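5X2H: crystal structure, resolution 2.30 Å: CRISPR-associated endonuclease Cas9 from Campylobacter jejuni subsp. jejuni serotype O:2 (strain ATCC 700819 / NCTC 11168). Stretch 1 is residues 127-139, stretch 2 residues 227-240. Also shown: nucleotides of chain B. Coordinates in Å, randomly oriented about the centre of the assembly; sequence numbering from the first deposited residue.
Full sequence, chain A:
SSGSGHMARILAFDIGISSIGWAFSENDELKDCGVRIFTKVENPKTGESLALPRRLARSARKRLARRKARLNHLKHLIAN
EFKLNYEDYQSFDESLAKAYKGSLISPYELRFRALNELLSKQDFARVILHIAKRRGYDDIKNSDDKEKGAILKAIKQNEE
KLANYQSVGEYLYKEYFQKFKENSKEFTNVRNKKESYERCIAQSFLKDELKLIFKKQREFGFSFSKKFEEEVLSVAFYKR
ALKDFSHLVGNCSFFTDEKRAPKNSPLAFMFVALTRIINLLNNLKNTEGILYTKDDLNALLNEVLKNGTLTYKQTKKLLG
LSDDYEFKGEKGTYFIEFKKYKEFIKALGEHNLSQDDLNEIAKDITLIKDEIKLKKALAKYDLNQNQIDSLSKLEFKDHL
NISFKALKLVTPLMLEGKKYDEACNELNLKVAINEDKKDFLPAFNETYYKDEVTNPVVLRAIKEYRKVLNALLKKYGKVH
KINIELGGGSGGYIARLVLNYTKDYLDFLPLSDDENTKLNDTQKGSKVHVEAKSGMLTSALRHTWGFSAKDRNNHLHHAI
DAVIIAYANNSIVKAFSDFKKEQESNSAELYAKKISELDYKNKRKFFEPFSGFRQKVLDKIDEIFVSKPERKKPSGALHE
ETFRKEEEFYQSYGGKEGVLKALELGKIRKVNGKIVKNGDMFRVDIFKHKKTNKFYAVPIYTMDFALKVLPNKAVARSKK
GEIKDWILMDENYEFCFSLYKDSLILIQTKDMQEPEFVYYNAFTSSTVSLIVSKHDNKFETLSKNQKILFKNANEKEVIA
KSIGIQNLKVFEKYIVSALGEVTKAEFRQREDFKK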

ATOM      1  N   VAL A 127      33.927   8.519 -17.560  1.00 54.09           N
ATOM      2  CA  VAL A 127      33.604   7.131 -17.876  1.00 54.16           C
ATOM      3  C   VAL A 127      33.060   6.420 -16.644  1.00 52.03           C
ATOM      4  O   VAL A 127      32.022   5.750 -16.700  1.00 51.15           O
ATOM      5  CB  VAL A 127      34.836   6.406 -18.445  1.00 58.29           C
ATOM      6  CG1 VAL A 127      34.632   4.899 -18.404  1.00 51.48           C
ATOM      7  CG2 VAL A 127      35.114   6.865 -19.868  1.00 53.26           C
ATOM      8  N   ILE A 128      33.758   6.554 -15.512  1.00 53.63           N
ATOM      9  CA  ILE A 128      33.320   5.909 -14.277  1.00 46.73           C
ATOM     10  C   ILE A 128      31.924   6.383 -13.893  1.00 48.56           C
ATOM     11  O   ILE A 128      31.053   5.577 -13.542  1.00 43.38           O
ATOM     12  CB  ILE A 128      34.334   6.175 -13.150  1.00 50.82           C
ATOM     13  CG1 ILE A 128      35.669   5.488 -13.454  1.00 53.62           C
ATOM     14  CG2 ILE A 128      33.778   5.717 -11.808  1.00 49.79           C
ATOM     15  CD1 ILE A 128      36.762   5.827 -12.470  1.00 50.85           C
ATOM     16  N   LEU A 129      31.686   7.695 -13.965  1.00 46.84           N
ATOM     17  CA  LEU A 129      30.396   8.229 -13.551  1.00 46.59           C
ATOM     18  C   LEU A 129      29.284   7.823 -14.509  1.00 47.64           C
ATOM     19  O   LEU A 129      28.141   7.632 -14.080  1.00 48.89           O
ATOM     20  CB  LEU A 129      30.478   9.749 -13.427  1.00 47.45           C
ATOM     21  CG  LEU A 129      31.447  10.227 -12.342  1.00 46.15           C
ATOM     22  CD1 LEU A 129      31.681  11.731 -12.409  1.00 44.35           C
ATOM     23  CD2 LEU A 129      30.938   9.821 -10.965  1.00 43.58           C
ATOM     24  N   HIS A 130      29.597   7.670 -15.799  1.00 46.53           N
ATOM     25  CA  HIS A 130      28.566   7.298 -16.762  1.00 45.31           C
ATOM     26  C   HIS A 130      28.113   5.857 -16.563  1.00 44.99           C
ATOM     27  O   HIS A 130      26.912   5.568 -16.605  1.00 44.13           O
ATOM     28  CB  HIS A 130      29.073   7.509 -18.187  1.00 46.70           C
ATOM     29  CG  HIS A 130      28.029   7.283 -19.236  1.00 48.14           C
ATOM     30  ND1 HIS A 130      28.114   6.269 -20.166  1.00 49.83           N
ATOM     31  CD2 HIS A 130      26.874   7.939 -19.498  1.00 46.50           C
ATOM     32  CE1 HIS A 130      27.057   6.312 -20.958  1.00 48.89           C
ATOM     33  NE2 HIS A 130      26.289   7.315 -20.573  1.00 46.70           N
ATOM     34  N   ILE A 131      29.059   4.939 -16.353  1.00 44.98           N
ATOM     35  CA  ILE A 131      28.702   3.545 -16.115  1.00 44.18           C
ATOM     36  C   ILE A 131      27.940   3.406 -14.803  1.00 42.56           C
ATOM     37  O   ILE A 131      26.987   2.622 -14.697  1.00 43.47           O
ATOM     38  CB  ILE A 131      29.965   2.662 -16.133  1.00 47.87           C
ATOM     39  CG1 ILE A 131      30.564   2.606 -17.542  1.00 45.89           C
ATOM     40  CG2 ILE A 131      29.660   1.261 -15.612  1.00 43.84           C
ATOM     41  CD1 ILE A 131      31.820   1.760 -17.637  1.00 47.79           C
ATOM     42  N   ALA A 132      28.327   4.181 -13.790  1.00 41.49           N
ATOM     43  CA  ALA A 132      27.744   4.025 -12.465  1.00 40.22           C
ATOM     44  C   ALA A 132      26.335   4.595 -12.369  1.00 40.41           C
ATOM     45  O   ALA A 132      25.530   4.099 -11.574  1.00 42.25           O
ATOM     46  CB  ALA A 132      28.641   4.685 -11.422  1.00 41.61           C
ATOM     47  N   LYS A 133      26.017   5.629 -13.153  1.00 41.41           N
ATOM     48  CA  LYS A 133      24.693   6.239 -13.055  1.00 38.34           C
ATOM     49  C   LYS A 133      23.604   5.277 -13.511  1.00 36.74           C
ATOM     50  O   LYS A 133      22.532   5.211 -12.900  1.00 35.19           O
ATOM     51  CB  LYS A 133      24.639   7.533 -13.869  1.00 39.91           C
ATOM     52  CG  LYS A 133      23.277   8.205 -13.820  1.00 39.71           C
ATOM     53  CD  LYS A 133      23.329   9.654 -14.257  1.00 44.02           C
ATOM     54  CE  LYS A 133      21.991  10.331 -13.982  1.00 43.51           C
ATOM     55  NZ  LYS A 133      21.909  11.695 -14.570  1.00 40.91           N
ATOM     56  N   ARG A 134      23.857   4.523 -14.581  1.00 37.75           N
ATOM     57  CA  ARG A 134      22.919   3.522 -15.094  1.00 39.56           C
ATOM     58  C   ARG A 134      23.678   2.203 -15.190  1.00 42.72           C
ATOM     59  O   ARG A 134      24.176   1.829 -16.254  1.00 44.80           O
ATOM     60  CB  ARG A 134      22.322   3.957 -16.436  1.00 38.79           C
ATOM     61  CG  ARG A 134      21.270   5.052 -16.293  1.00 40.14           C
ATOM     62  CD  ARG A 134      20.818   5.601 -17.639  1.00 42.65           C
ATOM     63  NE  ARG A 134      21.891   6.315 -18.322  1.00 42.30           N
ATOM     64  CZ  ARG A 134      22.239   7.571 -18.054  1.00 43.33           C
ATOM     65  NH1 ARG A 134      21.598   8.254 -17.115  1.00 35.92           N
ATOM     66  NH2 ARG A 134      23.230   8.142 -18.729  1.00 40.44           N
ATOM     67  N   ARG A 135      23.757   1.497 -14.062  1.00 43.65           N
ATOM     68  CA  ARG A 135      24.576   0.297 -13.951  1.00 46.65           C
ATOM     69  C   ARG A 135      23.876  -0.958 -14.454  1.00 47.42           C
ATOM     70  O   ARG A 135      24.463  -2.042 -14.379  1.00 49.49           O
ATOM     71  CB  ARG A 135      25.022   0.100 -12.496  1.00 45.44           C
ATOM     72  CG  ARG A 135      23.887   0.061 -11.486  1.00 43.93           C
ATOM     73  CD  ARG A 135      24.412  -0.057 -10.057  1.00 47.32           C
ATOM     74  NE  ARG A 135      23.330  -0.144  -9.079  1.00 46.30           N
ATOM     75  CZ  ARG A 135      23.510  -0.241  -7.765  1.00 49.43           C
ATOM     76  NH1 ARG A 135      24.738  -0.260  -7.258  1.00 51.49           N
ATOM     77  NH2 ARG A 135      22.461  -0.316  -6.956  1.00 47.52           N
ATOM     78  N   GLY A 136      22.653  -0.850 -14.962  1.00 46.43           N
ATOM     79  CA  GLY A 136      21.974  -1.977 -15.564  1.00 44.48           C
ATOM     80  C   GLY A 136      21.267  -2.857 -14.550  1.00 42.07           C
ATOM     81  O   GLY A 136      21.387  -2.698 -13.334  1.00 43.43           O
ATOM     82  N   TYR A 137      20.516  -3.820 -15.078  1.00 43.15           N
ATOM     83  CA  TYR A 137      19.694  -4.688 -14.247  1.00 46.30           C
ATOM     84  C   TYR A 137      20.510  -5.837 -13.668  1.00 50.81           C
ATOM     85  O   TYR A 137      21.293  -6.481 -14.371  1.00 51.17           O
ATOM     86  CB  TYR A 137      18.520  -5.239 -15.055  1.00 48.17           C
ATOM     87  CG  TYR A 137      17.734  -6.285 -14.306  1.00 53.55           C
ATOM     88  CD1 TYR A 137      16.912  -5.934 -13.246  1.00 50.71           C
ATOM     89  CD2 TYR A 137      17.825  -7.627 -14.653  1.00 58.85           C
ATOM     90  CE1 TYR A 137      16.196  -6.890 -12.554  1.00 54.42           C
ATOM     91  CE2 TYR A 137      17.113  -8.588 -13.966  1.00 60.18           C
ATOM     92  CZ  TYR A 137      16.302  -8.216 -12.919  1.00 58.85           C
ATOM     93  OH  TYR A 137      15.595  -9.177 -12.237  1.00 63.42           O
ATOM     94  N   ASP A 138      20.303  -6.107 -12.378  1.00 52.94           N
ATOM     95  CA  ASP A 138      21.030  -7.155 -11.661  1.00 56.96           C
ATOM     96  C   ASP A 138      20.281  -8.471 -11.833  1.00 60.41           C
ATOM     97  O   ASP A 138      19.382  -8.807 -11.061  1.00 62.61           O
ATOM     98  CB  ASP A 138      21.184  -6.782 -10.192  1.00 59.41           C
ATOM     99  CG  ASP A 138      22.038  -7.772  -9.420  1.00 62.93           C
ATOM    100  OD1 ASP A 138      22.746  -8.583 -10.057  1.00 65.71           O
ATOM    101  OD2 ASP A 138      21.999  -7.738  -8.171  1.00 63.45           O
ATOM    102  N   ASP A 139      20.664  -9.235 -12.858  1.00 63.11           N
ATOM    103  CA  ASP A 139      19.998 -10.497 -13.183  1.00 69.27           C
ATOM    104  C   ASP A 139      20.440 -11.560 -12.180  1.00 73.96           C
ATOM    105  O   ASP A 139      21.368 -12.339 -12.409  1.00 73.44           O
ATOM    106  CB  ASP A 139      20.308 -10.911 -14.615  1.00 72.66           C
ATOM    107  CG  ASP A 139      19.432 -12.049 -15.094  1.00 76.92           C
ATOM    108  OD1 ASP A 139      18.415 -12.341 -14.430  1.00 77.41           O
ATOM    109  OD2 ASP A 139      19.762 -12.656 -16.136  1.00 80.16           O
ATOM    110  N   LYS A 227      43.711   0.429  -3.984  1.00 83.38           N
ATOM    111  CA  LYS A 227      42.523   0.710  -3.188  1.00 85.51           C
ATOM    112  C   LYS A 227      41.502   1.526  -3.973  1.00 71.18           C
ATOM    113  O   LYS A 227      40.299   1.433  -3.703  1.00 69.04           O
ATOM    114  CB  LYS A 227      42.927   1.438  -1.905  1.00 89.65           C
ATOM    115  CG  LYS A 227      41.791   1.696  -0.935  1.00 92.51           C
ATOM    116  CD  LYS A 227      42.230   2.640   0.172  1.00 98.29           C
ATOM    117  CE  LYS A 227      41.044   3.096   1.007  1.00 99.33           C
ATOM    118  NZ  LYS A 227      41.323   4.384   1.701  1.00101.64           N
ATOM    119  N   PHE A 228      41.957   2.313  -4.950  1.00 71.41           N
ATOM    120  CA  PHE A 228      41.042   3.131  -5.739  1.00 67.50           C
ATOM    121  C   PHE A 228      40.087   2.266  -6.551  1.00 66.63           C
ATOM    122  O   PHE A 228      38.865   2.439  -6.476  1.00 64.45           O
ATOM    123  CB  PHE A 228      41.834   4.071  -6.649  1.00 67.63           C
ATOM    124  CG  PHE A 228      40.979   4.854  -7.607  1.00 64.65           C
ATOM    125  CD1 PHE A 228      40.071   5.791  -7.140  1.00 62.96           C
ATOM    126  CD2 PHE A 228      41.092   4.663  -8.974  1.00 64.49           C
ATOM    127  CE1 PHE A 228      39.288   6.518  -8.019  1.00 60.47           C
ATOM    128  CE2 PHE A 228      40.309   5.386  -9.859  1.00 61.72           C
ATOM    129  CZ  PHE A 228      39.408   6.315  -9.380  1.00 59.59           C
ATOM    130  N   GLU A 229      40.624   1.321  -7.330  1.00 66.44           N
ATOM    131  CA  GLU A 229      39.761   0.466  -8.140  1.00 74.36           C
ATOM    132  C   GLU A 229      38.843  -0.380  -7.268  1.00 70.69           C
ATOM    133  O   GLU A 229      37.668  -0.575  -7.598  1.00 72.19           O
ATOM    134  CB  GLU A 229      40.595  -0.432  -9.052  1.00 77.74           C
ATOM    135  CG  GLU A 229      39.740  -1.301  -9.965  1.00 79.62           C
ATOM    136  CD  GLU A 229      40.516  -2.425 -10.617  1.00 84.27           C
ATOM    137  OE1 GLU A 229      39.882  -3.292 -11.255  1.00 85.04           O
ATOM    138  OE2 GLU A 229      41.757  -2.444 -10.489  1.00 86.46           O
ATOM    139  N   GLU A 230      39.363  -0.894  -6.153  1.00 73.30           N
ATOM    140  CA  GLU A 230      38.532  -1.691  -5.258  1.00 71.92           C
ATOM    141  C   GLU A 230      37.394  -0.860  -4.679  1.00 66.21           C
ATOM    142  O   GLU A 230      36.258  -1.334  -4.579  1.00 62.39           O
ATOM    143  CB  GLU A 230      39.386  -2.289  -4.142  1.00 69.44           C
ATOM    144  N   GLU A 231      37.681   0.387  -4.300  1.00 64.90           N
ATOM    145  CA  GLU A 231      36.636   1.251  -3.764  1.00 65.73           C
ATOM    146  C   GLU A 231      35.624   1.630  -4.838  1.00 61.69           C
ATOM    147  O   GLU A 231      34.415   1.623  -4.586  1.00 58.59           O
ATOM    148  CB  GLU A 231      37.254   2.504  -3.143  1.00 72.50           C
ATOM    149  CG  GLU A 231      37.792   2.303  -1.743  1.00 80.03           C
ATOM    150  CD  GLU A 231      37.758   3.580  -0.927  1.00 85.25           C
ATOM    151  OE1 GLU A 231      38.776   4.307  -0.907  1.00 85.83           O
ATOM    152  OE2 GLU A 231      36.702   3.864  -0.320  1.00 86.55           O
ATOM    153  N   VAL A 232      36.098   1.957  -6.043  1.00 58.94           N
ATOM    154  CA  VAL A 232      35.193   2.357  -7.118  1.00 56.47           C
ATOM    155  C   VAL A 232      34.240   1.221  -7.467  1.00 61.80           C
ATOM    156  O   VAL A 232      33.030   1.430  -7.614  1.00 64.10           O
ATOM    157  CB  VAL A 232      35.998   2.824  -8.345  1.00 56.62           C
ATOM    158  CG1 VAL A 232      35.106   2.893  -9.574  1.00 54.44           C
ATOM    159  CG2 VAL A 232      36.644   4.170  -8.069  1.00 57.14           C
ATOM    160  N   LEU A 233      34.765   0.000  -7.589  1.00 62.20           N
ATOM    161  CA  LEU A 233      33.920  -1.132  -7.953  1.00 59.04           C
ATOM    162  C   LEU A 233      32.902  -1.445  -6.864  1.00 55.45           C
ATOM    163  O   LEU A 233      31.724  -1.669  -7.160  1.00 53.73           O
ATOM    164  CB  LEU A 233      34.783  -2.358  -8.250  1.00 58.32           C
ATOM    165  CG  LEU A 233      35.627  -2.286  -9.523  1.00 63.32           C
ATOM    166  CD1 LEU A 233      36.508  -3.518  -9.643  1.00 66.57           C
ATOM    167  CD2 LEU A 233      34.740  -2.133 -10.748  1.00 58.69           C
ATOM    168  N   SER A 234      33.332  -1.462  -5.600  1.00 56.86           N
ATOM    169  CA  SER A 234      32.408  -1.803  -4.522  1.00 62.02           C
ATOM    170  C   SER A 234      31.341  -0.729  -4.341  1.00 54.22           C
ATOM    171  O   SER A 234      30.173  -1.045  -4.094  1.00 52.88           O
ATOM    172  CB  SER A 234      33.172  -2.026  -3.219  1.00 64.16           C
ATOM    173  OG  SER A 234      33.840  -0.844  -2.813  1.00 66.45           O
ATOM    174  N   VAL A 235      31.719   0.546  -4.465  1.00 58.15           N
ATOM    175  CA  VAL A 235      30.757   1.626  -4.264  1.00 55.04           C
ATOM    176  C   VAL A 235      29.764   1.690  -5.421  1.00 50.26           C
ATOM    177  O   VAL A 235      28.560   1.875  -5.211  1.00 50.29           O
ATOM    178  CB  VAL A 235      31.491   2.968  -4.071  1.00 54.62           C
ATOM    179  CG1 VAL A 235      30.522   4.134  -4.203  1.00 51.29           C
ATOM    180  CG2 VAL A 235      32.177   3.006  -2.712  1.00 55.08           C
ATOM    181  N   ALA A 236      30.246   1.529  -6.655  1.00 50.21           N
ATOM    182  CA  ALA A 236      29.368   1.676  -7.812  1.00 51.56           C
ATOM    183  C   ALA A 236      28.329   0.565  -7.890  1.00 52.07           C
ATOM    184  O   ALA A 236      27.223   0.789  -8.398  1.00 49.54           O
ATOM    185  CB  ALA A 236      30.190   1.715  -9.099  1.00 48.82           C
ATOM    186  N   PHE A 237      28.652  -0.630  -7.390  1.00 52.51           N
ATOM    187  CA  PHE A 237      27.791  -1.793  -7.576  1.00 52.85           C
ATOM    188  C   PHE A 237      27.241  -2.337  -6.264  1.00 48.77           C
ATOM    189  O   PHE A 237      26.711  -3.452  -6.236  1.00 48.85           O
ATOM    190  CB  PHE A 237      28.543  -2.882  -8.341  1.00 55.20           C
ATOM    191  CG  PHE A 237      28.863  -2.499  -9.755  1.00 56.78           C
ATOM    192  CD1 PHE A 237      27.927  -2.678 -10.760  1.00 53.18           C
ATOM    193  CD2 PHE A 237      30.087  -1.937 -10.077  1.00 56.64           C
ATOM    194  CE1 PHE A 237      28.210  -2.320 -12.061  1.00 52.03           C
ATOM    195  CE2 PHE A 237      30.375  -1.576 -11.380  1.00 56.63           C
ATOM    196  CZ  PHE A 237      29.434  -1.766 -12.372  1.00 54.28           C
ATOM    197  N   TYR A 238      27.346  -1.572  -5.182  1.00 49.97           N
ATOM    198  CA  TYR A 238      26.774  -1.998  -3.913  1.00 49.09           C
ATOM    199  C   TYR A 238      25.255  -2.036  -4.004  1.00 47.33           C
ATOM    200  O   TYR A 238      24.631  -1.173  -4.627  1.00 46.02           O
ATOM    201  CB  TYR A 238      27.211  -1.061  -2.787  1.00 49.80           C
ATOM    202  CG  TYR A 238      26.587  -1.389  -1.449  1.00 49.98           C
ATOM    203  CD1 TYR A 238      27.057  -2.446  -0.683  1.00 51.52           C
ATOM    204  CD2 TYR A 238      25.527  -0.639  -0.955  1.00 48.76           C
ATOM    205  CE1 TYR A 238      26.490  -2.750   0.538  1.00 62.79           C
ATOM    206  CE2 TYR A 238      24.954  -0.934   0.267  1.00 56.37           C
ATOM    207  CZ  TYR A 238      25.437  -1.989   1.009  1.00 58.69           C
ATOM    208  OH  TYR A 238      24.866  -2.286   2.225  1.00 58.36           O
ATOM    209  N   LYS A 239      24.657  -3.051  -3.381  1.00 50.05           N
ATOM    210  CA  LYS A 239      23.208  -3.205  -3.348  1.00 48.03           C
ATOM    211  C   LYS A 239      22.809  -3.713  -1.973  1.00 50.95           C
ATOM    212  O   LYS A 239      23.300  -4.754  -1.529  1.00 47.63           O
ATOM    213  CB  LYS A 239      22.720  -4.165  -4.436  1.00 47.03           C
ATOM    214  CG  LYS A 239      21.202  -4.269  -4.511  1.00 48.66           C
ATOM    215  CD  LYS A 239      20.752  -5.375  -5.450  1.00 51.25           C
ATOM    216  CE  LYS A 239      19.309  -5.155  -5.881  1.00 51.42           C
ATOM    217  NZ  LYS A 239      18.619  -6.424  -6.237  1.00 53.05           N
ATOM    218  N   ARG A 240      21.920  -2.982  -1.303  1.00 51.20           N
ATOM    219  CA  ARG A 240      21.473  -3.382   0.025  1.00 50.10           C
ATOM    220  C   ARG A 240      20.580  -4.613  -0.057  1.00 50.48           C
ATOM    221  O   ARG A 240      19.806  -4.778  -1.004  1.00 50.71           O
ATOM    222  CB  ARG A 240      20.716  -2.235   0.698  1.00 48.36           C
ATOM    223  CG  ARG A 240      21.564  -1.009   0.988  1.00 50.16           C
ATOM    224  CD  ARG A 240      20.716   0.255   1.075  1.00 48.19           C
ATOM    225  NE  ARG A 240      21.545   1.436   1.297  1.00 45.76           N
ATOM    226  CZ  ARG A 240      22.193   2.086   0.335  1.00 45.67           C
ATOM    227  NH1 ARG A 240      22.109   1.674  -0.923  1.00 44.81           N
ATOM    228  NH2 ARG A 240      22.928   3.148   0.631  1.00 46.55           N
TER
ATOM    229  P     G B  18      19.526   0.899  -9.326  1.00 37.58           P
ATOM    230  OP1   G B  18      20.945   1.240  -9.599  1.00 39.22           O
ATOM    231  OP2   G B  18      18.614   1.936  -8.777  1.00 36.82           O
ATOM    232  O5'   G B  18      18.885   0.333 -10.666  1.00 37.97           O
ATOM    233  C5'   G B  18      19.471  -0.783 -11.318  1.00 40.38           C
ATOM    234  C4'   G B  18      18.601  -1.295 -12.434  1.00 40.18           C
ATOM    235  O4'   G B  18      17.306  -1.698 -11.915  1.00 41.23           O
ATOM    236  C3'   G B  18      18.256  -0.298 -13.524  1.00 40.67           C
ATOM    237  O3'   G B  18      19.309  -0.100 -14.449  1.00 41.22           O
ATOM    238  C2'   G B  18      17.009  -0.918 -14.136  1.00 40.65           C
ATOM    239  O2'   G B  18      17.355  -2.017 -14.965  1.00 41.92           O
ATOM    240  C1'   G B  18      16.311  -1.462 -12.891  1.00 40.39           C
ATOM    241  N9    G B  18      15.339  -0.487 -12.368  1.00 43.36           N
ATOM    242  C8    G B  18      15.478   0.362 -11.297  1.00 41.43           C
ATOM    243  N7    G B  18      14.428   1.115 -11.114  1.00 41.38           N
ATOM    244  C5    G B  18      13.553   0.750 -12.131  1.00 41.55           C
ATOM    245  C6    G B  18      12.251   1.220 -12.444  1.00 38.12           C
ATOM    246  O6    G B  18      11.601   2.092 -11.857  1.00 35.45           O
ATOM    247  N1    G B  18      11.718   0.571 -13.555  1.00 34.78           N
ATOM    248  C2    G B  18      12.363  -0.411 -14.275  1.00 37.87           C
ATOM    249  N2    G B  18      11.701  -0.929 -15.320  1.00 36.66           N
ATOM    250  N3    G B  18      13.578  -0.855 -13.993  1.00 34.37           N
ATOM    251  C4    G B  18      14.106  -0.235 -12.917  1.00 44.17           C
ATOM    252  P     U B  16      14.580  -0.462   1.277  1.00 38.81           P
ATOM    253  OP1   U B  16      15.684   0.066   2.115  1.00 40.64           O
ATOM    254  OP2   U B  16      13.672   0.483   0.581  1.00 38.29           O
ATOM    255  O5'   U B  16      15.209  -1.406   0.159  1.00 41.98           O
ATOM    256  C5'   U B  16      16.187  -2.379   0.493  1.00 43.23           C
ATOM    257  C4'   U B  16      16.631  -3.162  -0.719  1.00 44.89           C
ATOM    258  O4'   U B  16      15.523  -3.929  -1.258  1.00 46.08           O
ATOM    259  C3'   U B  16      17.117  -2.350  -1.907  1.00 42.31           C
ATOM    260  O3'   U B  16      18.438  -1.865  -1.748  1.00 44.47           O
ATOM    261  C2'   U B  16      16.960  -3.336  -3.058  1.00 42.92           C
ATOM    262  O2'   U B  16      18.019  -4.280  -3.055  1.00 44.72           O
ATOM    263  C1'   U B  16      15.676  -4.064  -2.658  1.00 43.86           C
ATOM    264  N1    U B  16      14.478  -3.519  -3.343  1.00 46.87           N
ATOM    265  C2    U B  16      14.251  -3.935  -4.645  1.00 46.11           C
ATOM    266  O2    U B  16      14.984  -4.711  -5.234  1.00 50.07           O
ATOM    267  N3    U B  16      13.129  -3.418  -5.239  1.00 39.55           N
ATOM    268  C4    U B  16      12.223  -2.537  -4.682  1.00 40.66           C
ATOM    269  O4    U B  16      11.254  -2.156  -5.348  1.00 37.91           O
ATOM    270  C5    U B  16      12.527  -2.152  -3.335  1.00 41.06           C
ATOM    271  C6    U B  16      13.613  -2.645  -2.726  1.00 45.07           C
ATOM    272  P     U B  17      18.962  -0.629  -2.634  1.00 44.70           P
ATOM    273  OP1   U B  17      20.337  -0.305  -2.177  1.00 50.68           O
ATOM    274  OP2   U B  17      17.925   0.433  -2.648  1.00 38.01           O
ATOM    275  O5'   U B  17      19.078  -1.244  -4.095  1.00 46.63           O
ATOM    276  C5'   U B  17      18.658  -0.520  -5.238  1.00 36.30           C
ATOM    277  C4'   U B  17      18.464  -1.450  -6.404  1.00 37.03           C
ATOM    278  O4'   U B  17      17.236  -2.208  -6.231  1.00 39.14           O
ATOM    279  C3'   U B  17      18.294  -0.797  -7.762  1.00 35.93           C
ATOM    280  O3'   U B  17      19.513  -0.373  -8.344  1.00 36.83           O
ATOM    281  C2'   U B  17      17.577  -1.879  -8.551  1.00 37.37           C
ATOM    282  O2'   U B  17      18.478  -2.911  -8.916  1.00 40.92           O
ATOM    283  C1'   U B  17      16.627  -2.425  -7.489  1.00 39.69           C
ATOM    284  N1    U B  17      15.329  -1.713  -7.517  1.00 41.41           N
ATOM    285  C2    U B  17      14.472  -2.018  -8.556  1.00 42.76           C
ATOM    286  O2    U B  17      14.749  -2.836  -9.418  1.00 41.45           O
ATOM    287  N3    U B  17      13.281  -1.331  -8.545  1.00 45.90           N
ATOM    288  C4    U B  17      12.872  -0.389  -7.621  1.00 45.65           C
ATOM    289  O4    U B  17      11.769   0.146  -7.744  1.00 43.65           O
ATOM    290  C5    U B  17      13.817  -0.128  -6.578  1.00 44.15           C
ATOM    291  C6    U B  17      14.984  -0.783  -6.564  1.00 42.03           C
HETATM  292  O   HOH W   1      26.379   3.441  -9.126  1.00 39.94           O
HETATM  293  O   HOH W   2      18.080  -7.452  -8.957  1.00 58.12           O

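Two helices run side by side, their N-to-C directions 25° apart, and pack through apolar side chains before a single arginine ties their C-terminal ends together. Along stretch 2, Phe-228 comes first: its CA-to-CB bond points sideways, but the t rotamer brings the ring end nearer, and CZ lies 4.1 Å from Ile-128 CD1. One turn on, Val-232 points toward stretch 1 and sets CG1 3.8 Å from Ile-128 CG2. At Ala-236 the backbones are closest, with Ala-236 CA and Ala-132 CA 5.5 Å apart; both residues here are alanines, Ala-236 CB resting 4.1 Å from Ala-132 CB. A water lies within hydrogen-bonding distance of both carbonyls, its O 2.9 Å from Ala-236 O and 2.7 Å from Ala-132 O. Arg-135 NH1 also donates to Ala-236 O (2.9 Å). Phe-237 leaves helical geometry, and its ring approaches the base of that arginine, CE1 to Arg-135 CB 4.0 Å. Tyr-238 points away, yet its carbonyl O accepts from Arg-135 NH1 (2.8 Å) and, weakly, NH2 (3.3 Å). The guanidinium, at the end of a side chain extended beyond CB, thus binds protein and RNA along its edge: Arg-135 NE reaches G18 OP1 at 2.8 Å. Lys-239 NZ stays 4.1 Å from Asp-138 OD2, beyond a salt bridge, but a water links Lys-239 NZ (3.0 Å) to Asp-138 O (2.8 Å). Arg-240 turns to the RNA, NH1 donating to U17 OP1 (2.9 Å).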